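Local coordinates for malonyl CoA-acyl carrier protein transacylase (Staphylococcus aureus, PDB 3IM9) that transfers the malonyl group from malonyl-CoA to holo-acyl carrier protein, supplying malonyl-ACP for fatty acid biosynthesis, at residues I40-S43 / A44-L48; F50-L53 / E54-T58; M253-Q256 / L257-P260; F263-S266 / T267-L270. All coordinates share one frame; numbering follows the deposited sequence.

How the interactions relate
Each of the four contacts is local, between residues a few positions apart, so none closes a long loop. They follow one another in series and neither nest nor cross. Interaction 1 lies in the last turns of helix 35-47. Interaction 2 forms helix 52-57, the next helix in the chain, and the two pack together, Ala45 against Ile52 and Leu53, with their centres about 11 Å apart. Interaction 3 comes much later, where helix 246-256 runs into a turn beside the calcium ion. Interaction 4 is in helix 263-272, reached after the short strand 261-262, with its centre about 17 Å from that of interaction 3.

Interaction 1. Residues I40-S43 / A44-L48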
# COMPACT_ATOMS: atom_id res chain seq x y z
N ILE A 40 -11.04 -6.39 -16.03
CA ILE A 40 -10.41 -5.36 -15.23
C ILE A 40 -9.29 -4.71 -16.03
O ILE A 40 -9.18 -3.47 -16.10
CB ILE A 40 -9.87 -5.92 -13.92
CG1 ILE A 40 -10.99 -6.44 -12.97
CG2 ILE A 40 -9.01 -4.87 -13.16
CD1 ILE A 40 -12.01 -5.36 -12.57
N LEU A 41 -8.43 -5.54 -16.65
CA LEU A 41 -7.30 -4.94 -17.39
C LEU A 41 -7.77 -4.05 -18.53
O LEU A 41 -7.21 -3.00 -18.76
CB LEU A 41 -6.42 -6.14 -17.90
CG LEU A 41 -5.72 -6.80 -16.75
CD1 LEU A 41 -5.29 -8.22 -17.16
CD2 LEU A 41 -4.37 -6.07 -16.38
N THR A 42 -8.81 -4.47 -19.25
CA THR A 42 -9.34 -3.68 -20.35
C THR A 42 -10.09 -2.46 -19.81
O THR A 42 -9.98 -1.39 -20.44
CB THR A 42 -10.36 -4.52 -21.15
OG1 THR A 42 -9.66 -5.59 -21.82
CG2 THR A 42 -11.06 -3.70 -22.19
N SER A 43 -10.67 -2.57 -18.62
CA SER A 43 -11.29 -1.35 -18.04
C SER A 43 -10.26 -0.29 -17.80
O SER A 43 -10.45 0.86 -18.10
CB SER A 43 -12.03 -1.69 -16.76
OG SER A 43 -12.64 -0.54 -16.17
N ALA A 44 -9.13 -0.70 -17.21
CA ALA A 44 -8.04 0.25 -16.92
C ALA A 44 -7.53 0.85 -18.24
O ALA A 44 -7.29 2.05 -18.37
CB ALA A 44 -6.90 -0.51 -16.21
N ALA A 45 -7.33 -0.01 -19.24
CA ALA A 45 -6.85 0.47 -20.58
C ALA A 45 -7.81 1.51 -21.20
O ALA A 45 -7.35 2.48 -21.79
CB ALA A 45 -6.65 -0.69 -21.53
N LYS A 46 -9.14 1.24 -21.08
CA LYS A 46 -10.09 2.18 -21.69
C LYS A 46 -10.22 3.44 -20.85
O LYS A 46 -10.73 4.43 -21.37
CB LYS A 46 -11.48 1.53 -21.77
CG LYS A 46 -11.65 0.30 -22.65
CD LYS A 46 -10.67 0.33 -23.68
CE LYS A 46 -10.60 -1.08 -24.26
NZ LYS A 46 -10.44 -1.11 -25.81
N THR A 47 -9.87 3.42 -19.55
CA THR A 47 -10.10 4.59 -18.71
C THR A 47 -8.96 5.54 -18.69
O THR A 47 -9.14 6.78 -18.68
CB THR A 47 -10.32 4.07 -17.28
OG1 THR A 47 -11.58 3.35 -17.22
CG2 THR A 47 -10.30 5.16 -16.27
N LEU A 48 -7.72 5.03 -18.64
CA LEU A 48 -6.57 5.88 -18.45
C LEU A 48 -6.03 6.56 -19.70
O LEU A 48 -6.09 5.97 -20.83
CB LEU A 48 -5.47 5.03 -17.76
CG LEU A 48 -5.88 4.55 -16.35
CD1 LEU A 48 -5.02 3.51 -15.84
CD2 LEU A 48 -5.89 5.73 -15.33
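Thr42 and Lys46 lie side by side one helical turn apart and point the same way. The methyl CG2 of Thr42 comes within 3.4 Å of CE of Lys46. This is tighter than van der Waals contact, so the placing of the exposed lysine end is somewhat doubtful. As modelled, the lysine chain bends at chi2 (-26°) and runs folded along the threonine. Its CG sits 3.2 Å from Thr42 O, so the start of the chain also lies over that carbonyl. The hydroxyl of Thr42 does not join in. Its OG1 is hydrogen-bonded to Thr38 O, one turn earlier.

The second side-chain contact is polar. Thr47 OG1 donates to Ser43 O at 2.9 Å and reaches the oxygen from above the carbonyl plane, 35° out of it. The hydroxyl stands beside its own backbone N, with chi1 -68°, and this turns it back toward the preceding turn. Thr47 N gives the same oxygen a weak, bent bond. Ser43 O is thus shared by two donors of one residue.

The backbone positions these groups. Ala44 N bonds to Ile40 O, Ala45 N to Leu41 O, and Lys46 N to Thr42 O, the last at 2.8 Å. Leu48 is the first residue to leave helical angles. Further out, Leu41 and Ala44 touch Thr76 of helix 67-84, while Ile40 and Ser43 rest on Phe112 of helix 112-128. The arrangement is that of the C-terminal end of an amphipathic alpha-helix, with i to i+4 bonds and a threonine hydroxyl turned back to the carbonyl four residues earlier.

Interaction 2. Residues F50-L53 / E54-T58; sequences FDIL and ETMFT
Ile52 and Met56 form the apolar centre, one helical turn apart. CG1 of Ile52 touches SD of Met56 at 3.8 Å, and the two side chains meet at a slant. Both face helix 67-84, where they touch Ala73. Leu53 lays its CB against CE2 of Phe57 at 3.9 Å. The Phe57 ring also has Leu53 O over one face, 3.2 Å above the plane and toward the rim. Leu53 then reaches helix 35-47 at Leu41 and Ala45.

Thr55 begins the polar edge. Its OG1 lies in the plane of the Phe50 ring, at the ring edge, and donates to Asp51 O at 2.8 Å. Thr55 N binds that same carbonyl, which therefore accepts two bonds from one residue. Asp51 closes the N-terminal end. With CG anti to the backbone N (chi1 -167°), OD1 accepts from Glu54 N at 3.0 Å, which approaches from above the carboxylate plane. Glu54 OE2 in turn accepts from Thr58 OG1 at 2.8 Å and from Glu60 N. The pattern is an aspartate N-cap on a short alpha-helix, here helix 52-57.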
# COMPACT_ATOMS: atom_id res chain seq x y z
N PHE A 50 -2.89 7.03 -20.48
CA PHE A 50 -1.64 6.55 -21.01
C PHE A 50 -1.81 5.04 -21.22
O PHE A 50 -2.86 4.47 -20.81
CB PHE A 50 -0.48 6.82 -20.03
CG PHE A 50 -0.53 5.96 -18.73
CD1 PHE A 50 -1.47 6.25 -17.72
CD2 PHE A 50 0.45 4.97 -18.49
CE1 PHE A 50 -1.50 5.49 -16.52
CE2 PHE A 50 0.40 4.21 -17.37
CZ PHE A 50 -0.59 4.50 -16.33
N ASP A 51 -0.80 4.41 -21.87
CA ASP A 51 -0.92 3.00 -22.20
C ASP A 51 -0.51 2.19 -20.98
O ASP A 51 0.66 1.73 -20.81
CB ASP A 51 -0.05 2.65 -23.41
CG ASP A 51 -0.38 1.31 -23.96
OD1 ASP A 51 -0.92 0.44 -23.25
OD2 ASP A 51 -0.04 1.09 -25.15
N ILE A 52 -1.49 2.02 -20.11
CA ILE A 52 -1.22 1.31 -18.82
C ILE A 52 -0.77 -0.14 -19.04
O ILE A 52 0.13 -0.63 -18.38
CB ILE A 52 -2.48 1.35 -17.87
CG1 ILE A 52 -2.18 0.64 -16.53
CG2 ILE A 52 -3.74 0.88 -18.66
CD1 ILE A 52 -1.19 1.35 -15.70
N LEU A 53 -1.40 -0.81 -20.01
CA LEU A 53 -0.99 -2.19 -20.18
C LEU A 53 0.44 -2.36 -20.76
O LEU A 53 1.17 -3.24 -20.32
CB LEU A 53 -2.04 -3.01 -21.03
CG LEU A 53 -3.48 -2.91 -20.49
CD1 LEU A 53 -4.38 -3.83 -21.34
CD2 LEU A 53 -3.56 -3.36 -19.04
N GLU A 54 0.82 -1.46 -21.68
CA GLU A 54 2.21 -1.50 -22.20
C GLU A 54 3.16 -1.22 -21.03
O GLU A 54 4.13 -1.93 -20.83
CB GLU A 54 2.36 -0.45 -23.27
CG GLU A 54 3.80 -0.58 -23.93
CD GLU A 54 4.97 -0.13 -23.12
OE1 GLU A 54 4.84 0.87 -22.41
OE2 GLU A 54 6.02 -0.80 -23.26
N THR A 55 2.72 -0.29 -20.19
CA THR A 55 3.59 0.13 -19.06
C THR A 55 3.77 -1.02 -18.07
O THR A 55 4.90 -1.26 -17.58
CB THR A 55 3.05 1.38 -18.40
OG1 THR A 55 3.00 2.42 -19.36
CG2 THR A 55 4.02 1.88 -17.25
N MET A 56 2.68 -1.79 -17.84
CA MET A 56 2.75 -2.95 -16.97
C MET A 56 3.58 -4.13 -17.60
O MET A 56 4.38 -4.81 -16.93
CB MET A 56 1.34 -3.49 -16.65
CG MET A 56 0.62 -2.47 -15.72
SD MET A 56 -1.12 -2.86 -15.56
CE MET A 56 -1.06 -4.39 -14.57
N PHE A 57 3.33 -4.41 -18.87
CA PHE A 57 3.85 -5.64 -19.44
C PHE A 57 5.25 -5.53 -20.04
O PHE A 57 5.94 -6.58 -19.93
CB PHE A 57 2.92 -6.14 -20.60
CG PHE A 57 1.47 -6.40 -20.20
CD1 PHE A 57 1.01 -6.59 -18.87
CD2 PHE A 57 0.51 -6.51 -21.27
CE1 PHE A 57 -0.37 -6.81 -18.57
CE2 PHE A 57 -0.82 -6.76 -20.94
CZ PHE A 57 -1.28 -6.94 -19.63
N THR A 58 5.62 -4.42 -20.67
CA THR A 58 6.91 -4.34 -21.31
C THR A 58 7.66 -3.03 -20.90
O THR A 58 8.90 -3.03 -20.95
CB THR A 58 6.79 -4.41 -22.85
OG1 THR A 58 5.76 -3.58 -23.32
CG2 THR A 58 6.33 -5.81 -23.23

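Interaction 3. Residues M253-Q256 / L257-P260; sequences MVKQ and LYSP. With CA (calcium ion), chain B.
Lys255 and Tyr258 meet near the C-terminal end of helix 246-256, in a type I beta turn from Gln256 to Ser259. The tyrosine ring folds back over the preceding helical residues. Its CG stands between its own backbone N and carbonyl carbon (chi1 54°), which brings the ring alongside Lys255. CA of Lys255 lies over the ring face in a CH-pi contact, 4.1 Å from the centroid. Lys255 O sits over the centre of that ring. The extended lysine chain slants past the phenol, with CG 3.6 Å from Tyr258 OH.

Ser259 points its CB toward the helix, and OG donates to Lys255 O at 2.7 Å. Tyr258 N reaches the same oxygen at 3.1 Å from the opposite face of the carbonyl plane. Two donors thus grip Lys255 O, one from each side.

Gln256 turns the other way, toward the active site. Its OE1 accepts from Arg122, and NE2 is hydrogen-bonded to the backbone oxygen of Ser97, an active-site residue by similarity and probably the nucleophile, as in other FabD enzymes. Ser259 O is hydrogen-bonded to ND1 of His207, the other active-site residue by similarity. The turn therefore probably fixes the histidine while the glutamine borders the serine. Tyr101 also binds the calcium ion here. From these two segments the ion takes Met253 O at 2.7 Å and Gln256 OE1 at 2.6 Å.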
# COMPACT_ATOMS: atom_id res chain seq x y z
N MET A 253 -8.75 8.46 3.94
CA MET A 253 -7.89 8.40 2.77
C MET A 253 -7.21 9.73 2.54
O MET A 253 -6.07 9.73 1.93
CB MET A 253 -8.75 8.08 1.50
CG MET A 253 -9.41 6.61 1.57
SD MET A 253 -8.48 5.33 2.37
CE MET A 253 -7.00 5.18 1.25
N VAL A 254 -7.88 10.86 2.85
CA VAL A 254 -7.17 12.09 2.73
C VAL A 254 -6.04 12.18 3.84
O VAL A 254 -4.87 12.53 3.51
CB VAL A 254 -8.15 13.31 2.91
CG1 VAL A 254 -7.35 14.58 2.71
CG2 VAL A 254 -9.22 13.16 1.83
N LYS A 255 -6.37 11.78 5.07
CA LYS A 255 -5.33 11.83 6.16
C LYS A 255 -4.16 10.89 5.86
O LYS A 255 -3.04 11.18 6.23
CB LYS A 255 -5.91 11.40 7.50
CG LYS A 255 -7.02 12.35 7.92
CD LYS A 255 -7.56 11.95 9.29
CE LYS A 255 -8.59 13.06 9.72
NZ LYS A 255 -9.19 12.75 11.08
N GLN A 256 -4.46 9.81 5.13
CA GLN A 256 -3.44 8.79 4.81
C GLN A 256 -2.25 9.46 4.08
O GLN A 256 -1.08 9.05 4.28
CB GLN A 256 -4.05 7.73 3.91
CG GLN A 256 -3.15 6.47 3.79
CD GLN A 256 -3.30 5.80 2.42
OE1 GLN A 256 -3.35 6.47 1.39
NE2 GLN A 256 -3.37 4.50 2.41
N LEU A 257 -2.52 10.48 3.30
CA LEU A 257 -1.47 11.14 2.48
C LEU A 257 -0.35 11.65 3.36
O LEU A 257 0.81 11.64 2.85
CB LEU A 257 -2.04 12.29 1.65
CG LEU A 257 -3.15 11.87 0.63
CD1 LEU A 257 -3.77 13.12 0.06
CD2 LEU A 257 -2.50 11.02 -0.52
N TYR A 258 -0.69 12.19 4.51
CA TYR A 258 0.31 12.92 5.27
C TYR A 258 0.58 12.30 6.60
O TYR A 258 1.15 12.95 7.53
CB TYR A 258 -0.05 14.42 5.40
CG TYR A 258 -1.43 14.69 5.95
CD1 TYR A 258 -2.50 14.93 5.05
CD2 TYR A 258 -1.66 14.69 7.31
CE1 TYR A 258 -3.75 15.19 5.56
CE2 TYR A 258 -2.92 14.93 7.81
CZ TYR A 258 -3.93 15.17 6.92
OH TYR A 258 -5.19 15.44 7.56
N SER A 259 0.13 11.07 6.78
CA SER A 259 0.27 10.33 8.04
C SER A 259 1.07 9.06 7.82
O SER A 259 1.04 8.50 6.70
CB SER A 259 -1.13 9.93 8.54
OG SER A 259 -1.92 11.14 8.71
N PRO A 260 1.74 8.55 8.83
CA PRO A 260 2.52 7.31 8.70
C PRO A 260 1.59 6.12 8.42
O PRO A 260 0.43 6.09 8.89
CB PRO A 260 3.22 7.12 10.06
CG PRO A 260 2.81 8.32 10.86
CD PRO A 260 1.88 9.20 10.15
CA CA B . -4.71 8.31 0.14

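Interaction 4. Residues F263-S266 / T267-L270; sequences FINS and TEWL
Phe263 lays one face of its ring beneath the hydroxyl of Thr267, one helical turn on. Thr267 OG1 stands 3.4 Å above the ring plane, toward the rim, and its nearest ring atom is CE1. CG of Phe263 is anti to the backbone N (chi1 -168°), which swings the ring up beside the threonine. The same hydroxyl donates to Phe263 O at 3.0 Å. Thr267 N bonds to that oxygen at 2.9 Å, from the opposite face of the carbonyl plane. One carbonyl therefore holds both polar groups of Thr267, and its bond to OG1 fixes the hydroxyl over the ring.

On another side of the helix, Ile264 and Glu268 run side by side in the same direction. The methyl CG2 of Ile264 lies 3.8 Å from CD of Glu268. Asn265 comes in at a slant, its amide plane 26° from the carboxylate plane. Its ND2 remains 3.7 Å from Glu268 OE1, a loose approach. The backbone continues the alpha-helical pattern, with Glu268 N bonded to Ile264 O and Trp269 N to Asn265 O, each at 2.9 Å.

Ser266 turns its hydroxyl back to Gln262 O. The buried flank of helix 263-272 lies on strand 92-95, where Phe263, Ser266 and Thr267 touch Met94. Helix 286-294 packs on Phe263 and Thr267 through Ile291, and strand 234-235 meets Ser266, Trp269 and Leu270 at Val235.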
# COMPACT_ATOMS: atom_id res chain seq x y z
N PHE A 263 1.54 -0.13 9.43
CA PHE A 263 1.38 -1.54 9.04
C PHE A 263 1.55 -2.52 10.17
O PHE A 263 0.77 -3.49 10.21
CB PHE A 263 2.34 -1.86 7.85
CG PHE A 263 2.00 -3.21 7.21
CD1 PHE A 263 2.76 -4.31 7.55
CD2 PHE A 263 0.93 -3.30 6.36
CE1 PHE A 263 2.44 -5.59 7.02
CE2 PHE A 263 0.59 -4.56 5.74
CZ PHE A 263 1.36 -5.71 6.09
N ILE A 264 2.51 -2.28 11.06
CA ILE A 264 2.66 -3.21 12.21
C ILE A 264 1.35 -3.19 13.04
O ILE A 264 0.81 -4.28 13.32
CB ILE A 264 3.86 -2.82 13.09
CG1 ILE A 264 5.15 -3.06 12.27
CG2 ILE A 264 3.94 -3.70 14.36
CD1 ILE A 264 6.36 -2.50 13.05
N ASN A 265 0.83 -2.00 13.40
CA ASN A 265 -0.31 -2.00 14.33
C ASN A 265 -1.53 -2.57 13.65
O ASN A 265 -2.40 -3.16 14.31
CB ASN A 265 -0.57 -0.60 14.82
CG ASN A 265 0.45 -0.10 15.81
OD1 ASN A 265 0.52 1.12 16.03
ND2 ASN A 265 1.24 -0.96 16.36
N SER A 266 -1.66 -2.34 12.33
CA SER A 266 -2.81 -2.90 11.58
C SER A 266 -2.71 -4.43 11.54
O SER A 266 -3.79 -5.11 11.67
CB SER A 266 -2.78 -2.39 10.16
OG SER A 266 -2.96 -0.99 10.08
N THR A 267 -1.52 -5.00 11.29
CA THR A 267 -1.34 -6.42 11.32
C THR A 267 -1.71 -6.97 12.71
O THR A 267 -2.46 -8.01 12.81
CB THR A 267 0.11 -6.82 10.97
OG1 THR A 267 0.37 -6.37 9.62
CG2 THR A 267 0.27 -8.35 10.95
N GLU A 268 -1.23 -6.30 13.74
CA GLU A 268 -1.47 -6.76 15.15
C GLU A 268 -2.97 -6.69 15.46
O GLU A 268 -3.52 -7.63 16.10
CB GLU A 268 -0.65 -5.95 16.09
CG GLU A 268 0.84 -6.36 15.91
CD GLU A 268 1.79 -5.67 16.87
OE1 GLU A 268 1.43 -4.55 17.30
OE2 GLU A 268 2.91 -6.26 17.03
N TRP A 269 -3.67 -5.68 14.98
CA TRP A 269 -5.10 -5.50 15.28
C TRP A 269 -5.83 -6.65 14.64
O TRP A 269 -6.75 -7.23 15.24
CB TRP A 269 -5.57 -4.18 14.75
CG TRP A 269 -7.00 -3.88 15.14
CD1 TRP A 269 -7.43 -3.16 16.26
CD2 TRP A 269 -8.19 -4.18 14.39
NE1 TRP A 269 -8.80 -3.01 16.23
CE2 TRP A 269 -9.31 -3.64 15.11
CE3 TRP A 269 -8.44 -4.92 13.18
CZ2 TRP A 269 -10.64 -3.78 14.65
CZ3 TRP A 269 -9.74 -5.04 12.71
CH2 TRP A 269 -10.82 -4.47 13.46
N LEU A 270 -5.40 -7.07 13.45
CA LEU A 270 -6.12 -8.09 12.77
C LEU A 270 -5.88 -9.39 13.44
O LEU A 270 -6.86 -10.17 13.64
CB LEU A 270 -5.58 -8.19 11.29
CG LEU A 270 -6.30 -7.13 10.47
CD1 LEU A 270 -5.58 -7.02 9.06
CD2 LEU A 270 -7.77 -7.41 10.24